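Long-range contacts in protein BIM1 (Saccharomyces cerevisiae, PDB 2QJX), which binds microtubules, associating with their plus ends, and is represented here by its calponin-homology domain: residues A[41-45]-A[118-124]; A[52-58]-A[123-127]; A[65-69]-A[87-93]; A[81-85]-A[101-105]. All blocks are in the same frame, centred on the assembly; numbering follows the deposited sequence.

After helix 12-23 the chain enters helix 37-47, whose residues 41-45 meet 118-124, so that interaction 1 closes the longest loop. Interaction 2 begins in the loop after that helix, at 52-58, and ends on 123-127; it shares Arg-123 and Arg-124 with interaction 1, and together the two fasten the C-terminal end of this fragment to the helical domain. Both smaller loops lie within these two long ones. Interaction 3 joins helix 62-78 to the short helix 87-90, and interaction 4 sets the loop 81-85 against helix 95-112. Their segments alternate along the chain, so these loops cross, with Leu-90 packed on Phe-101 between them.

Interaction 1: residues A[41-45]-A[118-124]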
# COMPACT_ATOMS: atom_id res chain seq x y z
N GLN A 41 1.24 3.00 -2.38
CA GLN A 41 0.89 4.40 -2.20
C GLN A 41 0.97 4.88 -0.76
O GLN A 41 1.18 6.07 -0.52
CB GLN A 41 -0.48 4.73 -2.79
CG GLN A 41 -0.77 6.23 -2.71
CD GLN A 41 -1.75 6.72 -3.74
OE1 GLN A 41 -2.73 6.04 -4.06
NE2 GLN A 41 -1.52 7.92 -4.26
N ILE A 42 0.78 3.99 0.20
CA ILE A 42 0.92 4.43 1.59
C ILE A 42 2.38 4.83 1.75
O ILE A 42 2.70 5.86 2.35
CB ILE A 42 0.60 3.30 2.59
CG1 ILE A 42 -0.90 3.01 2.58
CG2 ILE A 42 1.02 3.72 4.00
CD1 ILE A 42 -1.32 1.93 3.55
N MSE A 43 3.28 4.02 1.19
CA MSE A 43 4.70 4.34 1.27
C MSE A 43 5.00 5.62 0.49
O MSE A 43 5.89 6.39 0.87
CB MSE A 43 5.54 3.18 0.74
CG MSE A 43 5.46 1.91 1.60
SE MSE A 43 6.07 2.15 3.44
CE MSE A 43 7.94 1.77 3.19
N ASP A 44 4.27 5.87 -0.58
CA ASP A 44 4.50 7.10 -1.35
C ASP A 44 4.09 8.32 -0.53
O ASP A 44 4.75 9.35 -0.57
CB ASP A 44 3.71 7.09 -2.68
CG ASP A 44 4.10 8.25 -3.60
OD1 ASP A 44 5.31 8.36 -3.91
OD2 ASP A 44 3.22 9.04 -4.02
N SER A 45 3.00 8.20 0.24
CA SER A 45 2.56 9.34 1.05
C SER A 45 3.64 9.71 2.08
O SER A 45 3.77 10.88 2.47
CB SER A 45 1.25 9.02 1.78
OG SER A 45 1.43 8.02 2.77
N TYR A 118 -0.51 15.56 1.18
CA TYR A 118 -0.39 14.54 0.15
C TYR A 118 -1.67 14.50 -0.67
O TYR A 118 -2.77 14.49 -0.12
CB TYR A 118 -0.14 13.17 0.78
CG TYR A 118 0.14 12.07 -0.22
CD1 TYR A 118 1.34 12.03 -0.93
CD2 TYR A 118 -0.80 11.07 -0.46
CE1 TYR A 118 1.60 11.02 -1.86
CE2 TYR A 118 -0.56 10.05 -1.39
CZ TYR A 118 0.64 10.03 -2.08
OH TYR A 118 0.88 9.04 -3.00
N ASP A 119 -1.53 14.49 -1.99
CA ASP A 119 -2.68 14.44 -2.88
C ASP A 119 -2.64 13.07 -3.53
O ASP A 119 -1.98 12.89 -4.56
CB ASP A 119 -2.58 15.52 -3.96
CG ASP A 119 -3.84 15.64 -4.79
OD1 ASP A 119 -4.58 14.64 -4.89
OD2 ASP A 119 -4.08 16.72 -5.37
N PRO A 120 -3.34 12.09 -2.95
CA PRO A 120 -3.36 10.73 -3.49
C PRO A 120 -3.84 10.61 -4.92
O PRO A 120 -3.28 9.86 -5.71
CB PRO A 120 -4.25 9.98 -2.49
CG PRO A 120 -5.19 11.04 -2.01
CD PRO A 120 -4.26 12.22 -1.80
N ASP A 121 -4.88 11.36 -5.26
CA ASP A 121 -5.42 11.30 -6.61
C ASP A 121 -4.42 11.80 -7.65
O ASP A 121 -4.18 11.13 -8.66
CB ASP A 121 -6.72 12.10 -6.67
CG ASP A 121 -7.77 11.57 -5.71
OD1 ASP A 121 -8.34 10.49 -6.00
OD2 ASP A 121 -8.01 12.20 -4.66
N ALA A 122 -3.83 12.96 -7.41
CA ALA A 122 -2.85 13.51 -8.34
C ALA A 122 -1.64 12.60 -8.47
O ALA A 122 -1.10 12.43 -9.57
CB ALA A 122 -2.42 14.91 -7.89
N ARG A 123 -1.19 12.01 -7.37
CA ARG A 123 -0.04 11.13 -7.42
C ARG A 123 -0.30 9.89 -8.27
O ARG A 123 0.65 9.32 -8.82
CB ARG A 123 0.40 10.71 -6.00
CG ARG A 123 0.97 11.85 -5.16
CD ARG A 123 2.28 12.39 -5.74
NE ARG A 123 3.36 11.41 -5.65
CZ ARG A 123 4.58 11.58 -6.15
NH1 ARG A 123 4.89 12.70 -6.80
NH2 ARG A 123 5.50 10.64 -6.00
N ARG A 124 -1.57 9.49 -8.39
CA ARG A 124 -1.96 8.32 -9.19
C ARG A 124 -2.42 8.74 -10.59
O ARG A 124 -2.92 7.91 -11.34
CB ARG A 124 -3.18 7.59 -8.60
CG ARG A 124 -3.12 7.12 -7.19
CD ARG A 124 -4.23 6.08 -7.00
NE ARG A 124 -5.57 6.63 -6.82
CZ ARG A 124 -6.08 6.97 -5.64
NH1 ARG A 124 -5.35 6.83 -4.54
NH2 ARG A 124 -7.33 7.41 -5.54
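The ring of Tyr-118 takes Ser-45 over one face and polar groups at its edge: Ser-45 CA stands 3.5 Å from the centroid of the Tyr-118 ring in a CH-pi contact, while Asp-44 OD2 and Gln-41 NE2 meet the hydroxyl end. At the edge of the Arg-123 guanidinium lies the Asp-44 carboxylate, nearly coplanar with it, and at the edge of the Arg-124 guanidinium lies Gln-41 OE1; Pro-120 O sits over one face of the Arg-124 guanidinium, offset toward its rim. The contact docks the tail and its single-turn helix 120-123, N-capped by Asp-119, against helix 37-47 of the calponin-homology fold.

Asp-44 is the charged centre. Arg-123 grips it side-on, Arg-123 NE to Asp-44 OD2 at 2.9 Å and Arg-123 NH2 to Asp-44 OD1 at 3.1 Å, both on syn lone pairs. The anti lone pair of OD2 receives the Tyr-118 hydroxyl, with OH 2.6 Å from Asp-44 OD2. Two donors on OD2, with Leu-50 N on OD1, would be expected to favour the ionised carboxylate. With CG of Asp-44 anti to its own N, chi1 of -171° brings the carboxylate up to Tyr-118 OH and Arg-123.

Gln-41 uses both ends of its buried amide. Its NE2 gives one hydrogen to Tyr-118 OH at 2.9 Å and the other to Pro-120 O, and these bonds fix which end of the amide is nitrogen. The amide stands almost perpendicular to the tyrosine ring. At the other end of the amide, Gln-41 OE1 accepts from Arg-124 NH1 at 2.8 Å, the acceptor lying in the guanidinium plane but the donor tilted 31° from the carbonyl plane.

Interaction 2: residues A[52-58]-A[123-127]; sequences MNRVKFN and RRKYR
Arg-127, the last residue of the construct, reaches back across the loop 52-58 and spends its guanidinium on backbone carbonyls. Arg-127 NH2 gives a hydrogen to Met-52 O at 2.6 Å, approaching from above the carbonyl plane, while Val-55 N reaches the same oxygen from the other face. Arg-127 NH1 bonds Val-55 O at 2.7 Å, almost in line with its C=O bond. Within the tail, NE turns to Arg-124 O, so bonds from all three nitrogens fix the rotation of the group, with Phe-57 CB over one face.

The packed part is formed by Phe-57, Met-52 and Arg-124. The Phe-57 ring faces the Arg-124 side chain, its plane 15° from that of the guanidinium, and the Met-52 methyl CE touches Arg-124 CG at 4.0 Å. Arg-124 NE also forms a salt bridge with Arg-127 OXT, the carboxylate ending the construct, while its NH1 has Gln-41 as a partner. The helix ends in a Schellman motif with Lys-125, at positive phi, as C-prime, consistent with the chain turning back; the bonds of Arg-127 and Asn-58 join it to the loop between helices 37-47 and 62-78 of the calponin-homology domain.

The outer side is looser and wet. One water bridges Asn-53 OD1, Arg-123 O and Arg-127 NH2, and exposed Lys-125 merely crosses Asn-53, Lys-125 CE 3.4 Å from Asn-53 OD1. One direct bond nevertheless holds this exposed edge: Asn-58 ND2 donates to Arg-127 O at 2.8 Å, on an in-plane lone pair.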
# COMPACT_ATOMS: atom_id res chain seq x y z
N MSE A 52 4.95 5.75 -8.93
CA MSE A 52 3.51 5.62 -9.01
C MSE A 52 2.95 5.32 -10.40
O MSE A 52 2.00 4.55 -10.51
CB MSE A 52 2.83 6.87 -8.43
CG MSE A 52 3.02 7.02 -6.92
SE MSE A 52 2.36 5.50 -5.86
CE MSE A 52 0.47 5.67 -6.27
N ASN A 53 3.54 5.90 -11.44
CA ASN A 53 3.05 5.66 -12.79
C ASN A 53 3.16 4.19 -13.17
O ASN A 53 2.44 3.70 -14.03
CB ASN A 53 3.84 6.46 -13.83
CG ASN A 53 3.72 7.95 -13.65
OD1 ASN A 53 2.79 8.45 -13.01
ND2 ASN A 53 4.66 8.68 -14.24
N ARG A 54 4.08 3.48 -12.51
CA ARG A 54 4.31 2.08 -12.83
C ARG A 54 3.61 1.09 -11.90
O ARG A 54 3.64 -0.13 -12.12
CB ARG A 54 5.83 1.83 -12.89
CG ARG A 54 6.48 2.53 -14.08
CD ARG A 54 8.00 2.57 -13.97
NE ARG A 54 8.46 3.90 -13.57
CZ ARG A 54 9.58 4.13 -12.89
NH1 ARG A 54 10.35 3.11 -12.51
NH2 ARG A 54 9.92 5.37 -12.56
N VAL A 55 2.98 1.63 -10.87
CA VAL A 55 2.22 0.82 -9.94
C VAL A 55 0.90 0.53 -10.64
O VAL A 55 0.25 1.46 -11.13
CB VAL A 55 1.95 1.58 -8.62
CG1 VAL A 55 0.97 0.79 -7.74
CG2 VAL A 55 3.25 1.82 -7.89
N LYS A 56 0.51 -0.74 -10.72
CA LYS A 56 -0.75 -1.11 -11.35
C LYS A 56 -1.80 -0.92 -10.26
O LYS A 56 -2.15 -1.86 -9.54
CB LYS A 56 -0.71 -2.57 -11.81
CG LYS A 56 0.42 -2.86 -12.79
CD LYS A 56 0.32 -1.97 -14.02
CE LYS A 56 1.56 -2.07 -14.90
NZ LYS A 56 1.54 -1.06 -15.99
N PHE A 57 -2.29 0.31 -10.16
CA PHE A 57 -3.24 0.65 -9.13
C PHE A 57 -4.57 -0.08 -9.17
O PHE A 57 -5.08 -0.50 -8.13
CB PHE A 57 -3.49 2.16 -9.10
CG PHE A 57 -3.79 2.67 -7.74
CD1 PHE A 57 -2.76 2.81 -6.81
CD2 PHE A 57 -5.10 2.92 -7.35
CE1 PHE A 57 -3.04 3.18 -5.50
CE2 PHE A 57 -5.38 3.29 -6.04
CZ PHE A 57 -4.35 3.42 -5.11
N ASN A 58 -5.13 -0.23 -10.36
CA ASN A 58 -6.40 -0.91 -10.52
C ASN A 58 -6.19 -2.24 -11.24
O ASN A 58 -6.79 -2.50 -12.27
CB ASN A 58 -7.37 -0.01 -11.29
CG ASN A 58 -7.68 1.28 -10.55
OD1 ASN A 58 -8.33 1.26 -9.50
ND2 ASN A 58 -7.20 2.40 -11.08
N ARG A 123 -1.19 12.01 -7.37
CA ARG A 123 -0.04 11.13 -7.42
C ARG A 123 -0.30 9.89 -8.27
O ARG A 123 0.65 9.32 -8.82
CB ARG A 123 0.40 10.71 -6.00
CG ARG A 123 0.97 11.85 -5.16
CD ARG A 123 2.28 12.39 -5.74
NE ARG A 123 3.36 11.41 -5.65
CZ ARG A 123 4.58 11.58 -6.15
NH1 ARG A 123 4.89 12.70 -6.80
NH2 ARG A 123 5.50 10.64 -6.00
N ARG A 124 -1.57 9.49 -8.39
CA ARG A 124 -1.96 8.32 -9.19
C ARG A 124 -2.42 8.74 -10.59
O ARG A 124 -2.92 7.91 -11.34
CB ARG A 124 -3.18 7.59 -8.60
CG ARG A 124 -3.12 7.12 -7.19
CD ARG A 124 -4.23 6.08 -7.00
NE ARG A 124 -5.57 6.63 -6.82
CZ ARG A 124 -6.08 6.97 -5.64
NH1 ARG A 124 -5.35 6.83 -4.54
NH2 ARG A 124 -7.33 7.41 -5.54
N LYS A 125 -2.27 10.02 -10.92
CA LYS A 125 -2.74 10.54 -12.21
C LYS A 125 -4.24 10.25 -12.35
O LYS A 125 -4.75 9.92 -13.43
CB LYS A 125 -1.94 9.95 -13.37
CG LYS A 125 -0.48 10.40 -13.32
CD LYS A 125 0.17 10.50 -14.69
CE LYS A 125 0.36 9.15 -15.34
NZ LYS A 125 1.25 9.28 -16.54
N TYR A 126 -4.93 10.39 -11.23
CA TYR A 126 -6.37 10.20 -11.12
C TYR A 126 -6.93 8.84 -11.47
O TYR A 126 -8.05 8.72 -11.99
CB TYR A 126 -7.08 11.31 -11.90
CG TYR A 126 -6.64 12.67 -11.42
CD1 TYR A 126 -5.51 13.28 -11.95
CD2 TYR A 126 -7.28 13.28 -10.34
CE1 TYR A 126 -5.02 14.47 -11.42
CE2 TYR A 126 -6.80 14.47 -9.81
CZ TYR A 126 -5.66 15.06 -10.35
OH TYR A 126 -5.16 16.21 -9.81
N ARG A 127 -6.15 7.81 -11.17
CA ARG A 127 -6.56 6.43 -11.37
C ARG A 127 -7.15 6.02 -10.02
O ARG A 127 -7.22 4.81 -9.72
CB ARG A 127 -5.36 5.54 -11.71
CG ARG A 127 -4.77 5.72 -13.11
CD ARG A 127 -3.51 4.85 -13.27
NE ARG A 127 -2.39 5.38 -12.49
CZ ARG A 127 -1.34 4.67 -12.08
NH1 ARG A 127 -1.25 3.37 -12.38
NH2 ARG A 127 -0.37 5.25 -11.40
OXT ARG A 127 -7.54 6.94 -9.26
O HOH W 1 0.73 7.96 -11.36
O HOH W 2 -3.83 1.20 -12.84

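Interaction 3: residues A[65-69]-A[87-93]; sequences FQTNY and VDKLIRC
Tyr-69 packs on Val-87, Leu-90 and Ile-91 in a largely apolar contact that makes no hydrogen bond between its two segments. Both valine methyls touch the root of the tyrosine, Val-87 CG1 lying 3.6 Å from Tyr-69 CG, and the two side chains run past each other in opposite directions. Farther along the ring, Leu-90 CB comes to 3.8 Å from Tyr-69 CZ, and CE1 rests against the backbone and CB of Ile-91. Phe-65, one helical turn before Tyr-69, meets Ile-91 CG1 with its CB at 3.7 Å, and that CG1 lies in the plane of the Phe-65 ring, at its edge. The isoleucine reaches this place because CG1 is anti to its backbone N (chi1 -159°), which directs CD1 toward helix 62-78.

A sulfur-aromatic contact adds to these: Cys-93 SG stands 5.3 Å from the centroid of the Phe-65 ring, at an oblique angle. Gln-66, bent at chi2, contributes van der Waals contacts by bringing its amide against the methyls, with Gln-66 OE1 3.4 Å from Ile-91 CD1 and NE2 beside Val-87 CG1.

The Tyr-69 hydroxyl bonds Gly-34 O; an alanine in place of this tyrosine would probably leave that carbonyl without its donor and open a gap beside Val-87, Leu-90 and Ile-91. Within the calponin-homology fold the contact seats the short helix 87-90 on helix 62-78, with Tyr-69 also touching Tyr-39 of helix 37-47 and Leu-90 packing on Phe-101 of helix 95-112.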
# COMPACT_ATOMS: atom_id res chain seq x y z
N PHE A 65 0.09 -7.78 -9.78
CA PHE A 65 0.28 -7.59 -8.34
C PHE A 65 1.76 -7.79 -8.03
O PHE A 65 2.33 -7.12 -7.17
CB PHE A 65 -0.49 -8.63 -7.50
CG PHE A 65 -1.96 -8.72 -7.80
CD1 PHE A 65 -2.62 -7.72 -8.53
CD2 PHE A 65 -2.70 -9.80 -7.34
CE1 PHE A 65 -3.99 -7.81 -8.78
CE2 PHE A 65 -4.07 -9.90 -7.58
CZ PHE A 65 -4.71 -8.90 -8.31
N GLN A 66 2.37 -8.75 -8.73
CA GLN A 66 3.78 -9.06 -8.54
C GLN A 66 4.65 -7.83 -8.75
O GLN A 66 5.62 -7.62 -8.02
CB GLN A 66 4.21 -10.17 -9.50
CG GLN A 66 5.44 -10.95 -9.01
CD GLN A 66 5.12 -11.87 -7.84
OE1 GLN A 66 4.27 -12.75 -7.95
NE2 GLN A 66 5.81 -11.67 -6.72
N THR A 67 4.30 -7.03 -9.76
CA THR A 67 5.03 -5.81 -10.07
C THR A 67 4.89 -4.82 -8.92
O THR A 67 5.85 -4.14 -8.55
CB THR A 67 4.50 -5.16 -11.37
OG1 THR A 67 4.92 -5.94 -12.49
CG2 THR A 67 5.04 -3.74 -11.52
N ASN A 68 3.69 -4.73 -8.36
CA ASN A 68 3.46 -3.81 -7.25
C ASN A 68 4.33 -4.20 -6.07
O ASN A 68 4.93 -3.35 -5.42
CB ASN A 68 1.99 -3.81 -6.84
CG ASN A 68 1.09 -3.27 -7.94
OD1 ASN A 68 1.55 -2.56 -8.83
ND2 ASN A 68 -0.19 -3.59 -7.86
N TYR A 69 4.40 -5.50 -5.79
CA TYR A 69 5.21 -5.96 -4.68
C TYR A 69 6.70 -5.77 -4.90
O TYR A 69 7.45 -5.52 -3.95
CB TYR A 69 4.87 -7.42 -4.35
CG TYR A 69 3.59 -7.54 -3.58
CD1 TYR A 69 2.42 -8.03 -4.17
CD2 TYR A 69 3.52 -7.11 -2.25
CE1 TYR A 69 1.22 -8.07 -3.47
CE2 TYR A 69 2.33 -7.15 -1.54
CZ TYR A 69 1.19 -7.63 -2.15
OH TYR A 69 0.01 -7.64 -1.44
N VAL A 87 5.58 -11.50 0.23
CA VAL A 87 4.73 -11.37 -0.96
C VAL A 87 3.87 -12.60 -1.19
O VAL A 87 2.67 -12.49 -1.42
CB VAL A 87 5.59 -11.11 -2.21
CG1 VAL A 87 4.71 -10.98 -3.44
CG2 VAL A 87 6.42 -9.85 -2.01
N ASP A 88 4.49 -13.77 -1.14
CA ASP A 88 3.80 -15.04 -1.35
C ASP A 88 2.53 -15.18 -0.52
O ASP A 88 1.55 -15.78 -0.97
CB ASP A 88 4.76 -16.19 -1.06
CG ASP A 88 5.80 -15.84 -0.00
OD1 ASP A 88 5.42 -15.68 1.18
OD2 ASP A 88 6.99 -15.70 -0.35
N LYS A 89 2.53 -14.62 0.69
CA LYS A 89 1.36 -14.69 1.57
C LYS A 89 0.32 -13.62 1.26
O LYS A 89 -0.88 -13.88 1.24
CB LYS A 89 1.79 -14.55 3.03
CG LYS A 89 2.21 -15.85 3.71
CD LYS A 89 3.53 -16.38 3.18
CE LYS A 89 3.95 -17.64 3.93
NZ LYS A 89 5.28 -18.14 3.48
N LEU A 90 0.79 -12.40 1.00
CA LEU A 90 -0.07 -11.26 0.72
C LEU A 90 -0.75 -11.26 -0.65
O LEU A 90 -1.93 -10.91 -0.78
CB LEU A 90 0.74 -9.97 0.87
CG LEU A 90 1.35 -9.68 2.24
CD1 LEU A 90 2.37 -8.56 2.12
CD2 LEU A 90 0.25 -9.32 3.23
N ILE A 91 0.01 -11.64 -1.67
CA ILE A 91 -0.47 -11.64 -3.04
C ILE A 91 -1.67 -12.56 -3.28
O ILE A 91 -2.37 -12.41 -4.29
CB ILE A 91 0.68 -12.00 -4.00
CG1 ILE A 91 0.35 -11.52 -5.41
CG2 ILE A 91 0.94 -13.50 -3.97
CD1 ILE A 91 1.56 -11.56 -6.34
N ARG A 92 -1.92 -13.50 -2.37
CA ARG A 92 -3.06 -14.40 -2.54
C ARG A 92 -4.34 -13.75 -2.04
O ARG A 92 -5.41 -14.35 -2.07
CB ARG A 92 -2.81 -15.72 -1.80
CG ARG A 92 -1.88 -16.67 -2.54
CD ARG A 92 -1.94 -18.07 -1.96
NE ARG A 92 -1.21 -19.04 -2.77
CZ ARG A 92 -1.16 -20.35 -2.50
NH1 ARG A 92 -1.79 -20.84 -1.45
NH2 ARG A 92 -0.47 -21.16 -3.30
N CYS A 93 -4.22 -12.51 -1.58
CA CYS A 93 -5.35 -11.74 -1.08
C CYS A 93 -6.04 -12.39 0.11
O CYS A 93 -7.26 -12.26 0.27
CB CYS A 93 -6.36 -11.51 -2.20
SG CYS A 93 -5.70 -10.59 -3.61

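Interaction 4: residues A[81-85]-A[101-105]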
# COMPACT_ATOMS: atom_id res chain seq x y z
N ILE A 81 14.33 -0.04 5.25
CA ILE A 81 13.25 -0.50 6.12
C ILE A 81 13.48 -1.99 6.35
O ILE A 81 13.48 -2.77 5.40
CB ILE A 81 11.86 -0.26 5.47
CG1 ILE A 81 11.73 1.20 5.01
CG2 ILE A 81 10.75 -0.60 6.46
CD1 ILE A 81 12.03 2.22 6.10
N GLU A 82 13.66 -2.38 7.60
CA GLU A 82 13.93 -3.78 7.93
C GLU A 82 12.71 -4.70 8.00
O GLU A 82 12.84 -5.93 7.90
CB GLU A 82 14.72 -3.85 9.25
CG GLU A 82 16.12 -3.24 9.13
CD GLU A 82 16.80 -3.02 10.47
OE1 GLU A 82 16.89 -3.98 11.26
OE2 GLU A 82 17.23 -1.87 10.73
N LYS A 83 11.52 -4.12 8.16
CA LYS A 83 10.27 -4.88 8.24
C LYS A 83 10.17 -5.91 7.12
O LYS A 83 10.51 -5.62 5.98
CB LYS A 83 9.07 -3.94 8.14
CG LYS A 83 7.73 -4.65 7.98
CD LYS A 83 7.22 -5.19 9.31
CE LYS A 83 5.91 -5.95 9.15
NZ LYS A 83 6.10 -7.28 8.51
N THR A 84 9.70 -7.12 7.45
CA THR A 84 9.56 -8.18 6.46
C THR A 84 8.32 -8.00 5.58
O THR A 84 7.31 -7.43 6.01
CB THR A 84 9.45 -9.58 7.14
OG1 THR A 84 8.31 -9.59 8.02
CG2 THR A 84 10.71 -9.90 7.91
N VAL A 85 8.41 -8.50 4.35
CA VAL A 85 7.31 -8.43 3.40
C VAL A 85 7.21 -9.78 2.70
O VAL A 85 7.98 -10.07 1.78
CB VAL A 85 7.56 -7.34 2.33
CG1 VAL A 85 6.33 -7.18 1.46
CG2 VAL A 85 7.92 -6.02 2.99
N PHE A 101 -0.32 -6.85 7.75
CA PHE A 101 0.60 -5.95 7.06
C PHE A 101 0.05 -4.52 7.07
O PHE A 101 0.80 -3.57 7.28
CB PHE A 101 0.82 -6.42 5.61
CG PHE A 101 2.00 -5.78 4.94
CD1 PHE A 101 3.29 -6.00 5.42
CD2 PHE A 101 1.82 -4.94 3.85
CE1 PHE A 101 4.39 -5.39 4.82
CE2 PHE A 101 2.92 -4.33 3.24
CZ PHE A 101 4.20 -4.56 3.72
N LEU A 102 -1.25 -4.38 6.86
CA LEU A 102 -1.87 -3.05 6.87
C LEU A 102 -1.77 -2.44 8.27
O LEU A 102 -1.57 -1.23 8.41
CB LEU A 102 -3.33 -3.13 6.44
CG LEU A 102 -4.07 -1.79 6.33
CD1 LEU A 102 -3.36 -0.90 5.31
CD2 LEU A 102 -5.51 -2.03 5.92
N GLN A 103 -1.90 -3.27 9.30
CA GLN A 103 -1.79 -2.76 10.67
C GLN A 103 -0.40 -2.17 10.87
O GLN A 103 -0.27 -1.08 11.41
CB GLN A 103 -2.03 -3.87 11.70
CG GLN A 103 -3.43 -4.46 11.66
CD GLN A 103 -3.63 -5.58 12.66
OE1 GLN A 103 -2.77 -6.45 12.81
NE2 GLN A 103 -4.76 -5.56 13.35
N TRP A 104 0.63 -2.89 10.42
CA TRP A 104 1.99 -2.38 10.57
C TRP A 104 2.20 -1.12 9.74
O TRP A 104 2.84 -0.16 10.19
CB TRP A 104 3.02 -3.42 10.15
CG TRP A 104 4.43 -2.88 10.22
CD1 TRP A 104 5.24 -2.85 11.32
CD2 TRP A 104 5.15 -2.23 9.17
NE1 TRP A 104 6.43 -2.22 11.02
CE2 TRP A 104 6.40 -1.83 9.70
CE3 TRP A 104 4.87 -1.95 7.82
CZ2 TRP A 104 7.37 -1.16 8.94
CZ3 TRP A 104 5.83 -1.27 7.06
CH2 TRP A 104 7.06 -0.89 7.63
N LEU A 105 1.68 -1.11 8.51
CA LEU A 105 1.84 0.06 7.65
C LEU A 105 1.25 1.30 8.29
O LEU A 105 1.85 2.38 8.25
CB LEU A 105 1.19 -0.19 6.29
CG LEU A 105 2.03 -1.05 5.34
CD1 LEU A 105 1.20 -1.42 4.11
CD2 LEU A 105 3.27 -0.27 4.92
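Lys-83 lies lengthwise over one face of the Trp-104 indole, its methylenes doing the touching. Lys-83 CB sits 3.4 Å from Trp-104 CZ2 over the six-membered ring, and Lys-83 CD stands 3.4 Å from the centroid of the Trp-104 five-membered ring, only 7° off the normal, a clear CH-pi contact. The ammonium is farther away, so any cation-pi attraction to the indole is weak. Beside the lysine, Ile-81 CG2 touches Trp-104 CH2 at 3.9 Å, and Val-85 CG2 reaches Phe-101 CE1 at 4.0 Å.

Bends in Lys-83 at chi2 (78°) and chi4 (74°) lay the methylenes along the indole and turn the ammonium back to the backbone. There a hydrogen bond from Lys-83 NZ to Thr-84 O, 2.8 Å long, holds it. Trp-104 itself is stacked on His-108, and Phe-101 makes an edge-to-face contact with Tyr-39. Substituting an alanine for Trp-104 would probably strip the lysine methylenes of their flat support and leave His-108 without its stacking partner.

This surface contact lays the loop between helices 62-78 and 87-90 along helix 95-112 of the calponin-homology domain, with Phe-76 of helix 62-78 touching Ile-81, Lys-83 and Val-85, and Tyr-47 of helix 37-47 meeting Ile-81.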